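Long-range contacts in beta subunit of a putative Aromatic-ring-hydroxylating dioxygenase (Novosphingobium aromaticivorans DSM 12444, PDB 3EBY), which is probably the beta subunit of a dioxygenase that hydroxylates aromatic rings, its own activity being uncharacterised: residues Ala12-Asp17 with Arg94-Thr98; Asp103-Ala107 with Asp132-Ser137. All coordinates share one frame; numbering follows the deposited sequence. Where two conformers were deposited one is given.

Contact 1: Ala12-Asp17 with Arg94-Thr98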
loop_
_atom_site.group_PDB
_atom_site.type_symbol
_atom_site.label_atom_id
_atom_site.label_comp_id
_atom_site.label_asym_id
_atom_site.label_seq_id
_atom_site.Cartn_x
_atom_site.Cartn_y
_atom_site.Cartn_z
ATOM N N ALA A 12 17.775 8.829 -4.171
ATOM C CA ALA A 12 17.811 7.423 -3.731
ATOM C C ALA A 12 16.403 6.927 -3.317
ATOM O O ALA A 12 16.017 5.811 -3.652
ATOM C CB ALA A 12 18.783 7.236 -2.598
ATOM N N GLN A 13 15.662 7.762 -2.572
ATOM C CA GLN A 13 14.289 7.396 -2.149
ATOM C C GLN A 13 13.414 7.058 -3.366
ATOM O O GLN A 13 12.756 6.003 -3.409
ATOM C CB GLN A 13 13.651 8.545 -1.366
ATOM C CG GLN A 13 12.234 8.229 -0.848
ATOM C CD GLN A 13 12.253 7.288 0.307
ATOM O OE1 GLN A 13 12.907 7.549 1.304
ATOM N NE2 GLN A 13 11.507 6.167 0.191
ATOM N N SER A 14 13.400 7.951 -4.348
ATOM C CA SER A 14 12.587 7.741 -5.542
ATOM C C SER A 14 13.034 6.513 -6.320
ATOM O O SER A 14 12.195 5.780 -6.848
ATOM C CB SER A 14 12.628 8.971 -6.460
ATOM O OG SER A 14 12.031 10.076 -5.841
ATOM N N ALA A 15 14.354 6.345 -6.471
ATOM C CA ALA A 15 14.920 5.182 -7.187
ATOM C C ALA A 15 14.453 3.848 -6.557
ATOM O O ALA A 15 14.032 2.914 -7.258
ATOM C CB ALA A 15 16.500 5.275 -7.206
ATOM N N ILE A 16 14.493 3.776 -5.238
ATOM C CA ILE A 16 14.136 2.559 -4.522
ATOM C C ILE A 16 12.624 2.334 -4.570
ATOM O O ILE A 16 12.163 1.203 -4.804
ATOM C CB ILE A 16 14.688 2.579 -3.063
ATOM C CG1 ILE A 16 16.225 2.397 -3.105
ATOM C CG2 ILE A 16 14.025 1.518 -2.208
ATOM C CD1 ILE A 16 16.918 2.727 -1.822
ATOM N N ASP A 17 11.841 3.389 -4.350
ATOM C CA ASP A 17 10.401 3.232 -4.441
ATOM C C ASP A 17 9.941 2.839 -5.878
ATOM O O ASP A 17 9.096 1.968 -6.033
ATOM C CB ASP A 17 9.672 4.488 -3.954
ATOM C CG ASP A 17 9.747 4.678 -2.431
ATOM O OD1 ASP A 17 9.809 3.669 -1.687
ATOM O OD2 ASP A 17 9.665 5.859 -1.982
ATOM N N ARG A 94 6.011 2.257 1.134
ATOM C CA ARG A 94 7.130 3.153 0.880
ATOM C C ARG A 94 8.363 2.676 1.663
ATOM O O ARG A 94 8.255 2.242 2.798
ATOM C CB ARG A 94 6.750 4.581 1.257
ATOM C CG ARG A 94 7.828 5.627 1.016
ATOM C CD ARG A 94 7.277 6.988 1.390
ATOM N NE ARG A 94 8.230 8.078 1.222
ATOM C CZ ARG A 94 8.259 8.890 0.179
ATOM N NH1 ARG A 94 7.502 8.650 -0.879
ATOM N NH2 ARG A 94 9.115 9.901 0.154
ATOM N N ALA A 95 9.530 2.778 1.047
ATOM C CA ALA A 95 10.785 2.295 1.650
ATOM C C ALA A 95 11.313 3.261 2.703
ATOM O O ALA A 95 11.292 4.493 2.509
ATOM C CB ALA A 95 11.863 2.063 0.558
ATOM N N VAL A 96 11.838 2.687 3.786
ATOM C CA VAL A 96 12.625 3.428 4.774
ATOM C C VAL A 96 14.100 3.146 4.576
ATOM O O VAL A 96 14.557 1.987 4.685
ATOM C CB VAL A 96 12.213 3.049 6.233
ATOM C CG1 VAL A 96 13.030 3.846 7.249
ATOM C CG2 VAL A 96 10.691 3.275 6.452
ATOM N N ILE A 97 14.833 4.168 4.165
ATOM C CA ILE A 97 16.275 4.045 3.983
ATOM C C ILE A 97 16.943 4.019 5.363
ATOM O O ILE A 97 16.762 4.946 6.180
ATOM C CB ILE A 97 16.822 5.184 3.121
ATOM C CG1 ILE A 97 16.283 5.053 1.682
ATOM C CG2 ILE A 97 18.382 5.199 3.127
ATOM C CD1 ILE A 97 16.565 6.268 0.824
ATOM N N THR A 98 17.722 2.970 5.599
ATOM C CA THR A 98 18.320 2.710 6.896
ATOM C C THR A 98 19.829 2.930 6.950
ATOM O O THR A 98 20.411 2.881 8.028
ATOM C CB THR A 98 18.031 1.268 7.355
ATOM O OG1 THR A 98 18.559 0.330 6.398
ATOM C CG2 THR A 98 16.523 1.046 7.531
HETATM O O HOH W 1 13.707 6.865 3.900
#

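Contact 2: Asp103-Ala107 with Asp132-Ser137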
loop_
_atom_site.group_PDB
_atom_site.type_symbol
_atom_site.label_atom_id
_atom_site.label_comp_id
_atom_site.label_asym_id
_atom_site.label_seq_id
_atom_site.Cartn_x
_atom_site.Cartn_y
_atom_site.Cartn_z
ATOM N N ASP A 103 27.282 4.838 -2.843
ATOM C CA ASP A 103 26.138 4.452 -3.687
ATOM C C ASP A 103 25.616 3.047 -3.343
ATOM O O ASP A 103 24.953 2.396 -4.164
ATOM C CB ASP A 103 26.487 4.567 -5.174
ATOM C CG ASP A 103 27.730 3.809 -5.536
ATOM O OD1 ASP A 103 28.010 2.791 -4.886
ATOM O OD2 ASP A 103 28.446 4.247 -6.457
ATOM N N GLN A 104 25.916 2.587 -2.128
ATOM C CA GLN A 104 25.284 1.392 -1.585
ATOM C C GLN A 104 24.286 1.837 -0.501
ATOM O O GLN A 104 24.629 2.595 0.404
ATOM C CB GLN A 104 26.332 0.465 -1.018
ATOM C CG GLN A 104 27.490 0.191 -2.007
ATOM C CD GLN A 104 27.005 -0.433 -3.315
ATOM O OE1 GLN A 104 26.418 -1.519 -3.316
ATOM N NE2 GLN A 104 27.224 0.271 -4.435
ATOM N N VAL A 105 23.029 1.452 -0.672
ATOM C CA VAL A 105 21.976 1.919 0.202
ATOM C C VAL A 105 21.193 0.742 0.792
ATOM O O VAL A 105 20.787 -0.162 0.064
ATOM C CB VAL A 105 21.003 2.840 -0.572
ATOM C CG1 VAL A 105 19.839 3.260 0.296
ATOM C CG2 VAL A 105 21.750 4.065 -1.107
ATOM N N SER A 106 21.047 0.730 2.109
ATOM C CA SER A 106 20.197 -0.256 2.773
ATOM C C SER A 106 18.815 0.342 2.967
ATOM O O SER A 106 18.669 1.551 3.168
ATOM C CB SER A 106 20.782 -0.684 4.116
ATOM O OG SER A 106 20.969 0.417 4.983
ATOM N N ALA A 107 17.802 -0.493 2.812
ATOM C CA ALA A 107 16.385 -0.059 2.980
ATOM C C ALA A 107 15.504 -1.203 3.389
ATOM O O ALA A 107 15.861 -2.361 3.218
ATOM C CB ALA A 107 15.842 0.597 1.697
ATOM N N ASP A 132 16.736 -4.898 2.524
ATOM C CA ASP A 132 17.479 -4.832 1.278
ATOM C C ASP A 132 18.832 -4.120 1.386
ATOM O O ASP A 132 19.014 -3.183 2.196
ATOM C CB ASP A 132 16.656 -4.082 0.217
ATOM C CG ASP A 132 15.324 -4.723 -0.064
ATOM O OD1 ASP A 132 15.261 -5.971 -0.156
ATOM O OD2 ASP A 132 14.334 -3.960 -0.253
ATOM N N ARG A 133 19.741 -4.542 0.512
ATOM C CA ARG A 133 20.950 -3.791 0.180
ATOM C C ARG A 133 20.929 -3.551 -1.322
ATOM O O ARG A 133 20.887 -4.510 -2.113
ATOM C CB ARG A 133 22.215 -4.571 0.550
ATOM C CG ARG A 133 22.306 -4.900 2.019
ATOM C CD ARG A 133 23.696 -5.386 2.426
ATOM N NE ARG A 133 23.977 -6.751 1.987
ATOM C CZ ARG A 133 25.045 -7.126 1.279
ATOM N NH1 ARG A 133 25.986 -6.242 0.928
ATOM N NH2 ARG A 133 25.201 -8.411 0.960
ATOM N N PHE A 134 20.810 -2.279 -1.683
ATOM C CA PHE A 134 20.779 -1.825 -3.064
ATOM C C PHE A 134 22.148 -1.304 -3.525
ATOM O O PHE A 134 22.835 -0.572 -2.800
ATOM C CB PHE A 134 19.757 -0.694 -3.230
ATOM C CG PHE A 134 18.349 -1.147 -3.233
ATOM C CD1 PHE A 134 17.747 -1.550 -4.422
ATOM C CD2 PHE A 134 17.594 -1.119 -2.079
ATOM C CE1 PHE A 134 16.438 -1.975 -4.444
ATOM C CE2 PHE A 134 16.254 -1.513 -2.112
ATOM C CZ PHE A 134 15.696 -1.948 -3.310
ATOM N N ASP A 135 22.472 -1.603 -4.770
ATOM C CA ASP A 135 23.638 -1.058 -5.451
ATOM C C ASP A 135 23.123 0.019 -6.431
ATOM O O ASP A 135 22.422 -0.303 -7.403
ATOM C CB ASP A 135 24.329 -2.188 -6.206
ATOM C CG ASP A 135 25.535 -1.723 -7.016
ATOM O OD1 ASP A 135 25.837 -0.504 -7.041
ATOM O OD2 ASP A 135 26.244 -2.613 -7.558
ATOM N N LEU A 136 23.394 1.293 -6.113
ATOM C CA LEU A 136 22.938 2.428 -6.928
ATOM C C LEU A 136 24.083 3.001 -7.769
ATOM O O LEU A 136 23.995 4.142 -8.227
ATOM C CB LEU A 136 22.379 3.557 -6.036
ATOM C CG LEU A 136 20.884 3.546 -5.741
ATOM C CD1 LEU A 136 20.395 2.155 -5.473
ATOM C CD2 LEU A 136 20.540 4.503 -4.571
ATOM N N SER A 137 25.140 2.214 -7.970
ATOM C CA SER A 137 26.287 2.646 -8.768
ATOM C C SER A 137 25.948 2.574 -10.249
ATOM O O SER A 137 24.996 1.907 -10.643
ATOM C CB SER A 137 27.495 1.751 -8.491
ATOM O OG SER A 137 27.339 0.492 -9.137
#

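Contact 1: Ala12-Asp17 with Arg94-Thr98
Two hydrogen bonds running in opposite directions join Gln13 and Asp17, one turn apart on helix 8-28, to the backbone of Ala95. Asp17 OD1 receives Ala95 N through its syn lone pair at 2.9 Å. In the other direction the amide of Gln13 donates a nearly straight hydrogen bond from NE2 to Ala95 O, also at 2.9 Å. The second N-H of that amide goes to Asp17 OD2, which it meets from above the carboxylate plane. With CG anti to the backbone N (chi1 -178°) and a bend at chi2, the Gln13 chain delivers its amide between the two acceptors. Its OE1 accepts a hydrogen bond from a water that in turn accepts from Ile97 N, carrying the link two residues further along the chain. Replacing Gln13 by an alanine would probably leave Ala95 O and Asp17 OD2 without their shared donor and this water without its acceptor.

The setting is consistent with the NTF2-like fold of the family, in which an N-terminal helix packs on a curved sheet; segments 12-17 and 96-98 run at 117° to one another.

Charge and stacking act at the Arg94 end. The guanidinium lies almost parallel to the Gln13 amide, 7° between planes. Gln13 NE2 stands 3.9 Å above the Arg94 guanidinium plane, offset toward its rim, and Gln13 CG adds a further contact over that face, 3.7 Å from Arg94 NH2. Asp17 OD2 sits over the same face, 3.7 Å from Arg94 NH1, a long salt bridge of charges alone with no N-H aimed at it. The stronger partner of Arg94 is Asp18 of the second subunit, which pairs with NE.

Apolar packing adds to the contact: Ile16 CG2 rests on Ala95 CB at 3.6 Å, and Ile97 CD1 reaches Ala12 CB at 4.2 Å.

Contact 2: Asp103-Ala107 with Asp132-Ser137
Gln104 and Asp135 face each other as a non-hydrogen-bonded antiparallel pair, their side chains side by side and pointing the same way. Followed outward, Gln104 CB passes 4.1 Å from Phe134 O. CG stands anti to the carbonyl carbon (chi1 -51°), and a bend at chi2 folds the amide back over the neighbouring strand. CD comes near Asp135 CA, and OE1 touches that same CA at 3.5 Å. At the tip, NE2 gives one bond to Asp135 OD1, 3.1 Å away and met from above the carboxylate plane, and, in the Asp103 conformer given, another to Asp103 OD1 at 2.7 Å. In that conformer the amide stands between two carboxylates whose like charges would otherwise probably repel.

This is the open end of the beta hairpin formed by strands 104-116 and 122-135. Backbone bonds run in both directions at the Val105-Phe134 and Ala107-Asp132 pairs, and Leu136 N adds another to Asp103 O just past the strand. Asp135 OD1 also accepts Ser137 N at 3.0 Å, an Asx turn, and Ser137 OG, three donors in all on one oxygen.

On the face carrying Val105 and Phe134, Val105 CG2 meets Leu136 CD2 at 3.7 Å. The Phe134 ring turns its edge toward Val105 O, and Phe19 of helix 8-28 meets this ring edge-to-face. Asp132, pointing to the same face, pairs with Arg146.

How the contacts relate
From the N terminus, helix 8-28 comes first, and contact 1 closes the longer loop: 76 residues separate its segments before the chain returns to the helix as strand 87-101. Only then does contact 2 open, after the turn into strand 104-116, and it closes once strand 122-135 has come back. The two are therefore in series, neither nested nor crossed. Their centres lie 10 Å apart, joined through neighbouring strands of one sheet: Thr98 OG1 and Ser106 OG form a probable hydrogen bond at 2.8 Å, and Ile16 CD1 packs on Val105 CG1. Together they tie the N-terminal helix, strand 87-101 at one edge of the chain's sheet and the adjoining hairpin.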